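Local coordinates for protein PTHB1 (Homo sapiens, PDB 4YD8) that serves in the BBSome, a coat complex thought to sort specific membrane proteins to the primary cilium, to which this part contributes a seven-bladed beta-propeller, at residues Ile252-Phe257 / Ser262-Leu267; Cys298-Gly303 / Ile318-Thr323; Phe197-Ser202 / Glu207-Gln212; Asn306-Asn311 / Val337-Leu342; Asn314-Tyr319 / Ile349-Asp354. All coordinates share one frame; numbering follows the deposited sequence.

Contact 1: residues Ile252-Phe257 / Ser262-Leu267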
# COMPACT_ATOMS: atom_id res chain seq x y z
N ILE A 252 -1.96 8.17 -3.54
CA ILE A 252 -0.80 8.37 -4.42
C ILE A 252 0.01 7.08 -4.44
O ILE A 252 0.18 6.44 -3.40
CB ILE A 252 0.14 9.49 -3.94
CG1 ILE A 252 -0.59 10.81 -3.81
CG2 ILE A 252 1.34 9.65 -4.89
CD1 ILE A 252 0.20 11.77 -2.92
N CYS A 253 0.51 6.72 -5.61
CA CYS A 253 1.34 5.52 -5.76
C CYS A 253 2.50 5.87 -6.69
O CYS A 253 2.27 6.27 -7.82
CB CYS A 253 0.52 4.37 -6.35
SG CYS A 253 1.45 2.78 -6.40
N ILE A 254 3.74 5.71 -6.23
CA ILE A 254 4.88 6.00 -7.10
C ILE A 254 5.48 4.70 -7.61
O ILE A 254 5.88 3.87 -6.82
CB ILE A 254 5.95 6.82 -6.39
CG1 ILE A 254 5.34 8.16 -5.92
CG2 ILE A 254 7.14 7.06 -7.32
CD1 ILE A 254 6.25 8.97 -5.08
N VAL A 255 5.54 4.55 -8.93
CA VAL A 255 6.02 3.30 -9.54
C VAL A 255 7.00 3.53 -10.69
O VAL A 255 6.95 4.55 -11.37
CB VAL A 255 4.86 2.43 -10.08
CG1 VAL A 255 3.82 2.15 -9.02
CG2 VAL A 255 4.21 3.12 -11.25
N SER A 256 7.87 2.55 -10.92
CA SER A 256 8.70 2.52 -12.12
C SER A 256 8.81 1.09 -12.63
O SER A 256 9.15 0.18 -11.87
CB SER A 256 10.09 3.09 -11.83
OG SER A 256 10.95 2.90 -12.93
N PHE A 257 8.51 0.89 -13.91
CA PHE A 257 8.54 -0.45 -14.49
C PHE A 257 9.46 -0.53 -15.71
O PHE A 257 10.52 0.08 -15.76
CB PHE A 257 7.13 -0.90 -14.88
CG PHE A 257 6.23 -1.16 -13.70
CD1 PHE A 257 6.55 -2.15 -12.79
CD2 PHE A 257 5.06 -0.44 -13.53
CE1 PHE A 257 5.72 -2.40 -11.70
CE2 PHE A 257 4.23 -0.68 -12.45
CZ PHE A 257 4.56 -1.66 -11.53
N SER A 262 10.33 6.83 -13.95
CA SER A 262 9.46 6.88 -12.77
C SER A 262 8.16 7.68 -13.00
O SER A 262 8.13 8.64 -13.78
CB SER A 262 10.25 7.48 -11.59
OG SER A 262 9.63 7.20 -10.35
N SER A 263 7.09 7.26 -12.33
CA SER A 263 5.80 7.94 -12.46
C SER A 263 5.09 8.10 -11.13
O SER A 263 5.06 7.19 -10.29
CB SER A 263 4.88 7.18 -13.42
OG SER A 263 5.30 7.30 -14.77
N VAL A 264 4.50 9.28 -10.95
CA VAL A 264 3.69 9.57 -9.79
C VAL A 264 2.22 9.39 -10.14
O VAL A 264 1.68 10.17 -10.92
CB VAL A 264 3.90 11.02 -9.31
CG1 VAL A 264 3.02 11.31 -8.11
CG2 VAL A 264 5.37 11.26 -8.98
N PHE A 265 1.57 8.37 -9.60
CA PHE A 265 0.15 8.21 -9.93
C PHE A 265 -0.70 8.79 -8.81
O PHE A 265 -0.42 8.55 -7.63
CB PHE A 265 -0.20 6.75 -10.17
CG PHE A 265 0.32 6.23 -11.47
CD1 PHE A 265 1.64 5.81 -11.58
CD2 PHE A 265 -0.49 6.21 -12.58
CE1 PHE A 265 2.11 5.33 -12.80
CE2 PHE A 265 -0.02 5.73 -13.78
CZ PHE A 265 1.28 5.31 -13.89
N VAL A 266 -1.72 9.56 -9.19
CA VAL A 266 -2.65 10.13 -8.23
C VAL A 266 -4.07 9.70 -8.55
O VAL A 266 -4.56 9.86 -9.68
CB VAL A 266 -2.57 11.67 -8.19
CG1 VAL A 266 -3.52 12.21 -7.11
CG2 VAL A 266 -1.13 12.10 -7.90
N LEU A 267 -4.72 9.09 -7.56
CA LEU A 267 -6.13 8.76 -7.67
C LEU A 267 -6.97 9.88 -7.07
O LEU A 267 -7.01 10.03 -5.86
CB LEU A 267 -6.45 7.46 -6.94
CG LEU A 267 -7.91 7.00 -7.10
CD1 LEU A 267 -8.21 6.66 -8.58
CD2 LEU A 267 -8.22 5.81 -6.19
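V255 and F265 meet at the apolar centre of this antiparallel beta hairpin, which is formed by the first two strands of a propeller blade. The CG2 methyl of V255 sits 3.4 Å from CE1 of F265, a tight approach, and the two side chains cross at about a right angle. In V255, CG1 is anti to the carbonyl carbon (chi1 -55°), and CG2 falls between the backbone N and the carbonyl carbon, turned toward the ring standing on the same face. The ring continues across to F294 and P296 of the next blade. Replacing F265 with an alanine would probably leave V255 CG2 without the ring it leans on and open a gap before F294 and P296. On the face of I252 and I254, I252 lies beside V264 with CG2 4.0 Å from V264 CG1, and I254 CG1 comes within 4.4 Å of V264 CG2; I254 and V264 also pack on L198, and I252 on V200, of the preceding blade. Between the faces the backbones pair antiparallel. C253 N reaches F265 O at 2.9 Å, and C253 O, which lies at the ring edge of F265, receives F265 N in return. Toward the turn the character becomes polar: R282 of the same blade bonds to S262 O. The last backbone pair joins V255 and S263, where S263 N donates to V255 O at 2.9 Å, nearly along the C=O axis.

Contact 2: residues Cys298-Gly303 / Ile318-Thr323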
# COMPACT_ATOMS: atom_id res chain seq x y z
N CYS A 298 1.72 -3.00 -13.14
CA CYS A 298 2.68 -3.59 -14.07
C CYS A 298 2.74 -2.81 -15.36
O CYS A 298 1.93 -1.91 -15.62
CB CYS A 298 2.32 -5.05 -14.38
SG CYS A 298 1.07 -5.30 -15.68
N SER A 299 3.73 -3.16 -16.18
CA SER A 299 3.79 -2.66 -17.54
C SER A 299 3.86 -3.84 -18.49
O SER A 299 4.73 -4.70 -18.35
CB SER A 299 5.00 -1.76 -17.73
OG SER A 299 5.22 -1.55 -19.12
N VAL A 300 2.92 -3.91 -19.44
CA VAL A 300 2.92 -5.04 -20.39
C VAL A 300 3.55 -4.65 -21.71
O VAL A 300 3.72 -5.49 -22.60
CB VAL A 300 1.50 -5.57 -20.65
CG1 VAL A 300 0.79 -5.91 -19.33
CG2 VAL A 300 0.68 -4.56 -21.46
N SER A 301 3.89 -3.38 -21.87
CA SER A 301 4.62 -2.94 -23.06
C SER A 301 5.36 -1.64 -22.77
O SER A 301 4.92 -0.85 -21.93
CB SER A 301 3.68 -2.76 -24.26
OG SER A 301 2.82 -1.66 -24.06
N GLU A 302 6.47 -1.44 -23.46
CA GLU A 302 7.33 -0.29 -23.19
C GLU A 302 6.56 1.03 -23.25
O GLU A 302 5.78 1.28 -24.18
CB GLU A 302 8.50 -0.25 -24.18
N GLY A 303 6.76 1.87 -22.25
CA GLY A 303 6.12 3.17 -22.21
C GLY A 303 4.69 3.15 -21.70
O GLY A 303 4.10 4.22 -21.53
N ILE A 318 -9.28 -2.54 -15.14
CA ILE A 318 -7.87 -2.43 -15.50
C ILE A 318 -7.72 -1.53 -16.70
O ILE A 318 -8.32 -1.77 -17.73
CB ILE A 318 -7.24 -3.78 -15.84
CG1 ILE A 318 -7.07 -4.62 -14.59
CG2 ILE A 318 -5.87 -3.57 -16.48
CD1 ILE A 318 -6.52 -6.03 -14.89
N TYR A 319 -6.92 -0.47 -16.53
CA TYR A 319 -6.57 0.44 -17.61
C TYR A 319 -5.13 0.22 -18.06
O TYR A 319 -4.25 0.04 -17.23
CB TYR A 319 -6.74 1.90 -17.14
CG TYR A 319 -8.16 2.22 -16.80
CD1 TYR A 319 -8.66 2.00 -15.52
CD2 TYR A 319 -9.02 2.71 -17.77
CE1 TYR A 319 -9.98 2.28 -15.21
CE2 TYR A 319 -10.34 2.99 -17.47
CZ TYR A 319 -10.81 2.78 -16.19
OH TYR A 319 -12.12 3.05 -15.90
N GLN A 320 -4.91 0.22 -19.37
CA GLN A 320 -3.58 0.41 -19.90
C GLN A 320 -3.49 1.87 -20.32
O GLN A 320 -4.18 2.29 -21.25
CB GLN A 320 -3.31 -0.51 -21.10
CG GLN A 320 -1.87 -0.39 -21.62
CD GLN A 320 -1.56 -1.40 -22.72
OE1 GLN A 320 -2.46 -1.96 -23.33
NE2 GLN A 320 -0.28 -1.63 -22.96
N ASP A 321 -2.65 2.63 -19.62
CA ASP A 321 -2.62 4.09 -19.71
C ASP A 321 -4.03 4.59 -19.37
O ASP A 321 -4.46 4.41 -18.24
CB ASP A 321 -2.12 4.55 -21.09
CG ASP A 321 -0.66 4.15 -21.33
OD1 ASP A 321 0.07 3.95 -20.33
OD2 ASP A 321 -0.25 4.04 -22.51
N VAL A 322 -4.77 5.17 -20.32
CA VAL A 322 -6.13 5.60 -20.02
C VAL A 322 -7.20 4.71 -20.67
O VAL A 322 -8.39 5.02 -20.64
CB VAL A 322 -6.39 7.09 -20.45
CG1 VAL A 322 -5.26 8.00 -19.95
CG2 VAL A 322 -6.53 7.22 -21.97
N THR A 323 -6.77 3.60 -21.25
CA THR A 323 -7.69 2.78 -22.03
C THR A 323 -8.19 1.59 -21.21
O THR A 323 -7.40 0.80 -20.73
CB THR A 323 -7.02 2.28 -23.32
OG1 THR A 323 -6.64 3.41 -24.12
CG2 THR A 323 -7.99 1.38 -24.13
O HOH W 1 1.96 5.38 -22.93
O HOH W 2 2.26 5.04 -19.51
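V300 lays its CG2 methyl against the carboxamide of Q320, 3.4 Å from NE2, and the two side chains cross obliquely. Q320 gets there by full extension: CG is anti to the backbone N (chi1 -176°) and the chain stays stretched beyond it, which carries the amide out of its strand to the loop. S301 approaches the same nitrogen, its OG 3.3 Å from Q320 NE2, but the angle is too poor for a hydrogen bond. Both groups bond instead to T304 OG1, so the threonine hydroxyl ties the amide and the serine together while the valine methyl rests against the amide nitrogen. The setting is a surface loop of the beta-propeller, the link between strands 291-298 and 306-311 of one blade, lying against the turn that joins the third and fourth strands of that blade. This is a type II' turn from Q320 to T323, closed by mutual backbone bonds between Q320 and T323, and it takes D321 to a positive phi of 57°. The carboxylate of D321 stands 4.2 Å from the loop, measured from OD1 to G303 O, and water fills in. One molecule lies 2.8 Å from G303 O and 2.6 Å from D321 OD2; the second is hydrogen-bonded to the same G303 O and to D321 OD1. D321 OD1 also accepts the backbone N of I305.

Contact 3: residues Phe197-Ser202 / Glu207-Gln212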
# COMPACT_ATOMS: atom_id res chain seq x y z
N PHE A 197 9.31 13.48 -0.83
CA PHE A 197 8.02 13.07 -0.30
C PHE A 197 6.91 13.76 -1.09
O PHE A 197 6.97 14.96 -1.34
CB PHE A 197 7.87 13.42 1.18
CG PHE A 197 8.82 12.67 2.07
CD1 PHE A 197 8.66 11.31 2.28
CD2 PHE A 197 9.86 13.32 2.70
CE1 PHE A 197 9.53 10.61 3.10
CE2 PHE A 197 10.74 12.62 3.53
CZ PHE A 197 10.57 11.26 3.71
N LEU A 198 5.89 12.99 -1.46
CA LEU A 198 4.76 13.55 -2.19
C LEU A 198 3.50 13.47 -1.34
O LEU A 198 3.26 12.47 -0.66
CB LEU A 198 4.57 12.81 -3.53
CG LEU A 198 5.57 13.29 -4.58
CD1 LEU A 198 6.97 12.70 -4.40
CD2 LEU A 198 5.07 13.04 -5.95
N THR A 199 2.71 14.53 -1.37
CA THR A 199 1.42 14.47 -0.73
C THR A 199 0.43 15.31 -1.53
O THR A 199 0.80 15.91 -2.54
CB THR A 199 1.48 14.94 0.74
OG1 THR A 199 0.23 14.66 1.39
CG2 THR A 199 1.79 16.45 0.83
N VAL A 200 -0.84 15.30 -1.13
CA VAL A 200 -1.82 16.20 -1.72
C VAL A 200 -2.55 16.94 -0.61
O VAL A 200 -3.07 16.32 0.32
CB VAL A 200 -2.85 15.48 -2.58
CG1 VAL A 200 -3.65 16.50 -3.42
CG2 VAL A 200 -2.17 14.42 -3.49
N SER A 201 -2.60 18.26 -0.71
CA SER A 201 -3.16 19.09 0.36
C SER A 201 -4.66 19.26 0.22
O SER A 201 -5.25 18.92 -0.80
CB SER A 201 -2.49 20.47 0.38
OG SER A 201 -2.84 21.18 -0.79
N SER A 202 -5.28 19.86 1.24
CA SER A 202 -6.72 20.11 1.19
C SER A 202 -7.11 21.13 0.14
O SER A 202 -8.25 21.13 -0.33
CB SER A 202 -7.22 20.56 2.56
OG SER A 202 -7.08 19.51 3.50
N GLU A 207 2.01 18.09 -3.92
CA GLU A 207 3.23 18.76 -3.47
C GLU A 207 4.38 17.78 -3.33
O GLU A 207 4.19 16.66 -2.86
CB GLU A 207 2.98 19.45 -2.13
CG GLU A 207 1.80 20.39 -2.15
CD GLU A 207 1.59 21.10 -0.84
OE1 GLU A 207 2.06 20.58 0.20
OE2 GLU A 207 0.98 22.19 -0.84
N SER A 208 5.57 18.22 -3.74
CA SER A 208 6.76 17.39 -3.63
C SER A 208 7.80 18.12 -2.79
O SER A 208 8.14 19.26 -3.09
CB SER A 208 7.32 17.06 -5.02
OG SER A 208 8.49 16.26 -4.93
N TYR A 209 8.29 17.45 -1.76
CA TYR A 209 9.30 18.01 -0.87
C TYR A 209 10.58 17.18 -0.90
O TYR A 209 10.55 15.99 -0.62
CB TYR A 209 8.80 18.06 0.57
CG TYR A 209 7.60 18.94 0.78
CD1 TYR A 209 6.31 18.44 0.64
CD2 TYR A 209 7.75 20.29 1.10
CE1 TYR A 209 5.20 19.25 0.82
CE2 TYR A 209 6.64 21.11 1.28
CZ TYR A 209 5.37 20.58 1.14
OH TYR A 209 4.25 21.37 1.32
N LYS A 210 11.71 17.81 -1.23
CA LYS A 210 13.00 17.13 -1.22
C LYS A 210 13.38 16.70 0.19
O LYS A 210 13.26 17.49 1.14
CB LYS A 210 14.09 18.03 -1.80
CG LYS A 210 13.89 18.41 -3.26
CD LYS A 210 15.18 18.20 -4.06
CE LYS A 210 15.27 16.78 -4.63
NZ LYS A 210 15.55 15.71 -3.62
N TYR A 211 13.84 15.46 0.33
CA TYR A 211 14.25 14.95 1.63
C TYR A 211 15.31 15.81 2.31
O TYR A 211 15.21 16.10 3.51
CB TYR A 211 14.79 13.52 1.51
CG TYR A 211 15.25 12.98 2.84
CD1 TYR A 211 14.33 12.62 3.81
CD2 TYR A 211 16.60 12.83 3.13
CE1 TYR A 211 14.73 12.12 5.03
CE2 TYR A 211 17.01 12.33 4.36
CZ TYR A 211 16.06 11.98 5.30
OH TYR A 211 16.45 11.49 6.52
N GLN A 212 16.33 16.22 1.57
CA GLN A 212 17.42 16.98 2.18
C GLN A 212 16.96 18.38 2.58
O GLN A 212 17.41 18.91 3.59
CB GLN A 212 18.63 17.08 1.24
CG GLN A 212 19.28 15.72 0.95
CD GLN A 212 19.89 15.04 2.18
OE1 GLN A 212 20.10 15.67 3.22
NE2 GLN A 212 20.17 13.75 2.06
O HOH W 3 -1.16 23.27 0.18
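E207 and T199 lie side by side on one face of an antiparallel hairpin, the two middle strands of a propeller blade. E207 turns CG anti to its carbonyl carbon (chi1 -54°) and then runs extended, which brings OE1 to Y209, two residues along. Y209 OH donates to that oxygen at 2.6 Å, arriving from well above the carboxylate plane, 55° out of it. The other oxygen, OE2, is 2.6 Å from a water that is itself hydrogen-bonded to S201 OG, so one water links the acid to the loop that follows the neighbouring strand. The methyl CG2 of T199 faces E207 OE1 at 4.2 Å, while its hydroxyl is bonded to P187 O. Farther along, F197 and Y211 point the same way, with F197 CE2 3.6 Å from Y211 CD1, in the plane of the tyrosine ring and at its edge; F147 meets both rings, edge-to-face against F197. Backbone bonds pair F197 with Y209 and T199 with E207, the E207 N to T199 O bond being nearly straight at 171°. A leucine in place of E207 would probably leave Y209 OH without this acceptor and break the water link to S201. The carboxylate is buried, yet each of its oxygens has a polar partner; such a grip is likely to offset much of the cost of burial and to fix the turn of the Y209 hydroxyl.

Contact 4: residues Asn306-Asn311 / Val337-Leu342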
# COMPACT_ATOMS: atom_id res chain seq x y z
N ASN A 306 -0.15 -0.51 -16.61
CA ASN A 306 -1.47 -1.04 -16.28
C ASN A 306 -1.86 -0.68 -14.85
O ASN A 306 -1.06 -0.82 -13.92
CB ASN A 306 -1.53 -2.58 -16.46
CG ASN A 306 -1.76 -3.01 -17.90
OD1 ASN A 306 -1.41 -2.30 -18.85
ND2 ASN A 306 -2.30 -4.22 -18.07
N THR A 307 -3.10 -0.23 -14.67
CA THR A 307 -3.59 0.24 -13.38
C THR A 307 -4.93 -0.39 -13.02
O THR A 307 -5.88 -0.36 -13.82
CB THR A 307 -3.74 1.78 -13.37
OG1 THR A 307 -2.47 2.38 -13.67
CG2 THR A 307 -4.23 2.26 -12.00
N LEU A 308 -5.01 -0.97 -11.83
CA LEU A 308 -6.27 -1.46 -11.29
C LEU A 308 -7.00 -0.31 -10.62
O LEU A 308 -6.39 0.44 -9.88
CB LEU A 308 -6.04 -2.58 -10.28
CG LEU A 308 -5.78 -3.97 -10.85
CD1 LEU A 308 -4.99 -4.75 -9.82
CD2 LEU A 308 -7.11 -4.64 -11.12
N ILE A 309 -8.30 -0.18 -10.87
CA ILE A 309 -9.11 0.81 -10.15
C ILE A 309 -10.40 0.16 -9.67
O ILE A 309 -11.17 -0.37 -10.48
CB ILE A 309 -9.43 2.04 -11.03
CG1 ILE A 309 -8.13 2.68 -11.56
CG2 ILE A 309 -10.28 3.06 -10.23
CD1 ILE A 309 -8.32 4.00 -12.37
N GLY A 310 -10.59 0.15 -8.36
CA GLY A 310 -11.79 -0.40 -7.75
C GLY A 310 -12.76 0.75 -7.53
O GLY A 310 -12.33 1.89 -7.35
N ASN A 311 -14.06 0.46 -7.54
CA ASN A 311 -15.06 1.52 -7.45
C ASN A 311 -16.17 1.23 -6.45
O ASN A 311 -16.27 0.12 -5.93
CB ASN A 311 -15.68 1.77 -8.81
CG ASN A 311 -14.65 2.06 -9.86
OD1 ASN A 311 -14.20 3.20 -10.00
ND2 ASN A 311 -14.25 1.04 -10.60
N VAL A 337 -6.56 -2.84 -2.93
CA VAL A 337 -6.26 -3.92 -3.86
C VAL A 337 -4.75 -4.02 -3.99
O VAL A 337 -4.04 -3.00 -4.00
CB VAL A 337 -6.92 -3.69 -5.24
CG1 VAL A 337 -6.53 -2.32 -5.83
CG2 VAL A 337 -6.57 -4.80 -6.19
N ARG A 338 -4.25 -5.26 -4.02
CA ARG A 338 -2.84 -5.53 -4.25
C ARG A 338 -2.68 -6.65 -5.27
O ARG A 338 -3.60 -7.45 -5.47
CB ARG A 338 -2.14 -5.90 -2.93
CG ARG A 338 -2.11 -4.74 -1.92
CD ARG A 338 -1.07 -3.72 -2.36
NE ARG A 338 -0.88 -2.66 -1.36
CZ ARG A 338 -1.65 -1.59 -1.23
NH1 ARG A 338 -2.69 -1.41 -2.04
NH2 ARG A 338 -1.37 -0.69 -0.29
N VAL A 339 -1.52 -6.70 -5.92
CA VAL A 339 -1.17 -7.79 -6.83
C VAL A 339 0.12 -8.44 -6.37
O VAL A 339 1.06 -7.75 -6.00
CB VAL A 339 -1.00 -7.28 -8.28
CG1 VAL A 339 -0.54 -8.40 -9.21
CG2 VAL A 339 -2.31 -6.69 -8.76
N GLY A 340 0.19 -9.76 -6.40
CA GLY A 340 1.43 -10.38 -5.98
C GLY A 340 1.52 -11.83 -6.33
O GLY A 340 0.75 -12.35 -7.14
N CYS A 341 2.49 -12.50 -5.71
CA CYS A 341 2.75 -13.90 -5.99
C CYS A 341 2.23 -14.79 -4.88
O CYS A 341 2.77 -14.80 -3.76
CB CYS A 341 4.25 -14.11 -6.19
SG CYS A 341 4.69 -15.80 -6.61
N LEU A 342 1.19 -15.55 -5.19
CA LEU A 342 0.53 -16.43 -4.24
C LEU A 342 0.25 -17.74 -4.93
O LEU A 342 0.07 -17.74 -6.14
CB LEU A 342 -0.78 -15.82 -3.75
CG LEU A 342 -0.67 -14.44 -3.08
CD1 LEU A 342 -2.04 -13.81 -2.95
CD2 LEU A 342 -0.05 -14.58 -1.71
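L308 reaches V337 and V339 by swinging CG anti to its own carbonyl carbon (chi1 -80°) and then extending CD1 outward, with chi2 near trans. V337, with CG1 between its backbone N and carbonyl carbon (chi1 55°), has CG2 anti to N, which lays that methyl toward the leucine. The meeting is a blade-to-blade contact of the beta-propeller: strand 306-311 is the second strand of one blade and strand 334-342 the innermost of the next, and the two exchange no hydrogen bond. Within these two segments the contact is made through one methyl of L308. Its CD1 touches V337 CG2 at 4.0 Å and V339 CG2 at 3.5 Å, the latter tighter than usual for two methyl carbons. V337 and V339 alternate along their strand and so present the same face; L308 crosses V339 at about a right angle and V337 more slantwise. Around this point L308 also packs on L316 and I318, and V337 on I349 and T351, so the apolar layer continues into both blades. R338, between the two valines, starts away from strand 306-311, and its guanidinium folds back on its own strand: NH1 donates to V337 O at 2.9 Å, from 44° above the carbonyl plane.

Contact 5: residues Asn314-Tyr319 / Ile349-Asp354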
# COMPACT_ATOMS: atom_id res chain seq x y z
N ASN A 314 -18.87 -1.75 -6.95
CA ASN A 314 -18.35 -3.13 -6.91
C ASN A 314 -17.58 -3.58 -8.16
O ASN A 314 -17.23 -4.75 -8.29
CB ASN A 314 -19.50 -4.12 -6.65
CG ASN A 314 -20.25 -3.81 -5.37
OD1 ASN A 314 -19.82 -4.17 -4.29
ND2 ASN A 314 -21.39 -3.13 -5.50
N MSE A 315 -17.31 -2.66 -9.07
CA MSE A 315 -16.56 -2.99 -10.28
C MSE A 315 -15.07 -2.81 -10.07
O MSE A 315 -14.64 -1.89 -9.37
CB MSE A 315 -17.03 -2.14 -11.46
CG MSE A 315 -18.49 -2.34 -11.84
SE MSE A 315 -18.91 -4.16 -12.37
CE MSE A 315 -17.65 -4.37 -13.84
N LEU A 316 -14.28 -3.69 -10.67
CA LEU A 316 -12.84 -3.56 -10.65
C LEU A 316 -12.37 -3.43 -12.10
O LEU A 316 -12.67 -4.30 -12.92
CB LEU A 316 -12.20 -4.75 -9.95
CG LEU A 316 -10.68 -4.75 -9.81
CD1 LEU A 316 -10.21 -3.59 -8.91
CD2 LEU A 316 -10.20 -6.10 -9.25
N HIS A 317 -11.64 -2.36 -12.42
CA HIS A 317 -11.23 -2.07 -13.79
C HIS A 317 -9.73 -2.13 -13.96
O HIS A 317 -8.99 -1.82 -13.04
CB HIS A 317 -11.70 -0.68 -14.22
CG HIS A 317 -13.19 -0.53 -14.26
ND1 HIS A 317 -13.86 0.37 -13.47
CD2 HIS A 317 -14.13 -1.18 -14.98
CE1 HIS A 317 -15.16 0.28 -13.71
NE2 HIS A 317 -15.34 -0.66 -14.63
N ILE A 318 -9.28 -2.54 -15.14
CA ILE A 318 -7.87 -2.43 -15.50
C ILE A 318 -7.72 -1.53 -16.70
O ILE A 318 -8.32 -1.77 -17.73
CB ILE A 318 -7.24 -3.78 -15.84
CG1 ILE A 318 -7.07 -4.62 -14.59
CG2 ILE A 318 -5.87 -3.57 -16.48
CD1 ILE A 318 -6.52 -6.03 -14.89
N TYR A 319 -6.92 -0.47 -16.53
CA TYR A 319 -6.57 0.44 -17.61
C TYR A 319 -5.13 0.22 -18.06
O TYR A 319 -4.25 0.04 -17.23
CB TYR A 319 -6.74 1.90 -17.14
CG TYR A 319 -8.16 2.22 -16.80
CD1 TYR A 319 -8.66 2.00 -15.52
CD2 TYR A 319 -9.02 2.71 -17.77
CE1 TYR A 319 -9.98 2.28 -15.21
CE2 TYR A 319 -10.34 2.99 -17.47
CZ TYR A 319 -10.81 2.78 -16.19
OH TYR A 319 -12.12 3.05 -15.90
N ILE A 349 -4.60 -11.23 -7.83
CA ILE A 349 -5.25 -10.04 -7.29
C ILE A 349 -5.78 -10.32 -5.89
O ILE A 349 -6.45 -11.33 -5.67
CB ILE A 349 -6.44 -9.58 -8.16
CG1 ILE A 349 -5.97 -9.16 -9.55
CG2 ILE A 349 -7.20 -8.40 -7.51
CD1 ILE A 349 -7.14 -8.78 -10.45
N VAL A 350 -5.46 -9.45 -4.95
CA VAL A 350 -6.02 -9.56 -3.60
C VAL A 350 -6.84 -8.31 -3.31
O VAL A 350 -6.33 -7.20 -3.44
CB VAL A 350 -4.93 -9.72 -2.53
CG1 VAL A 350 -5.56 -9.82 -1.13
CG2 VAL A 350 -4.03 -10.94 -2.84
N THR A 351 -8.10 -8.48 -2.93
CA THR A 351 -8.94 -7.34 -2.54
C THR A 351 -9.40 -7.42 -1.09
O THR A 351 -9.66 -8.51 -0.56
CB THR A 351 -10.21 -7.22 -3.41
OG1 THR A 351 -10.97 -8.44 -3.32
CG2 THR A 351 -9.86 -6.93 -4.86
N LEU A 352 -9.53 -6.26 -0.45
CA LEU A 352 -10.04 -6.15 0.90
C LEU A 352 -11.15 -5.10 0.96
O LEU A 352 -10.98 -3.98 0.47
CB LEU A 352 -8.91 -5.75 1.87
CG LEU A 352 -9.32 -5.49 3.32
CD1 LEU A 352 -9.79 -6.77 4.01
CD2 LEU A 352 -8.16 -4.87 4.07
N SER A 353 -12.29 -5.47 1.55
CA SER A 353 -13.41 -4.54 1.72
C SER A 353 -13.35 -3.87 3.10
O SER A 353 -12.59 -4.31 3.97
CB SER A 353 -14.75 -5.26 1.53
OG SER A 353 -15.01 -6.12 2.63
N ASP A 354 -14.15 -2.83 3.32
CA ASP A 354 -14.02 -2.12 4.59
C ASP A 354 -14.64 -2.88 5.76
O ASP A 354 -14.46 -2.49 6.91
CB ASP A 354 -14.59 -0.69 4.50
CG ASP A 354 -16.10 -0.63 4.32
OD1 ASP A 354 -16.80 -1.65 4.41
OD2 ASP A 354 -16.59 0.50 4.09
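Two residues beyond T351, which meets L316 across this contact, S353 OG is held by two partners, D355 OD1 and the backbone N of H357. This grip sits where strand 348-353 turns toward strand 357-362. The contact itself, by comparison, is made by methyl groups. L316 sends CG anti to its backbone N (chi1 -178°), and its CD2 methyl then meets CG2 of I349 at 4.2 Å, the two side chains reaching toward each other tip to tip. I349 has CG1 anti to its carbonyl carbon (chi1 -63°), which leaves CG2 anti to the backbone N and facing the leucine. The same CD2 of L316 also lies 4.5 Å from T351 CG2, so the leucine end faces the ridge made by alternate residues of the second strand. The backbones themselves stay apart, the closest CA atoms, those of L316 and T351, being 9.8 Å from each other. In the propeller this is a face between blades: strand 315-320 belongs to one and strand 348-353 to the next, while L308 backs L316 and V337 backs I349 and T351. Methyl contacts of this length have no directional bond in them, so the two blades are probably held together here by van der Waals contact and the burial of apolar surface.

How the contacts relate
Read together, the contacts follow the propeller from blade to blade. Contacts 1 and 3 are hairpins of adjacent blades and touch through V264 CG1 and L198 CD2, 3.5 Å apart. Contact 1 meets the loop of contact 2 through F257 CB and S299 CB at 3.7 Å. Contacts 4 and 5, with centres about 7 Å apart, form one apolar layer between the next two blades, and contact 2 shares I318 and Y319 with contact 5. C298 O and N306 N, 2.7 Å apart and probably hydrogen-bonded, join contacts 2 and 4. Contacts 3 and 1 lie nearest G145, critical for stability: about 7 Å from the F197 side chain and 10 Å from that of I254.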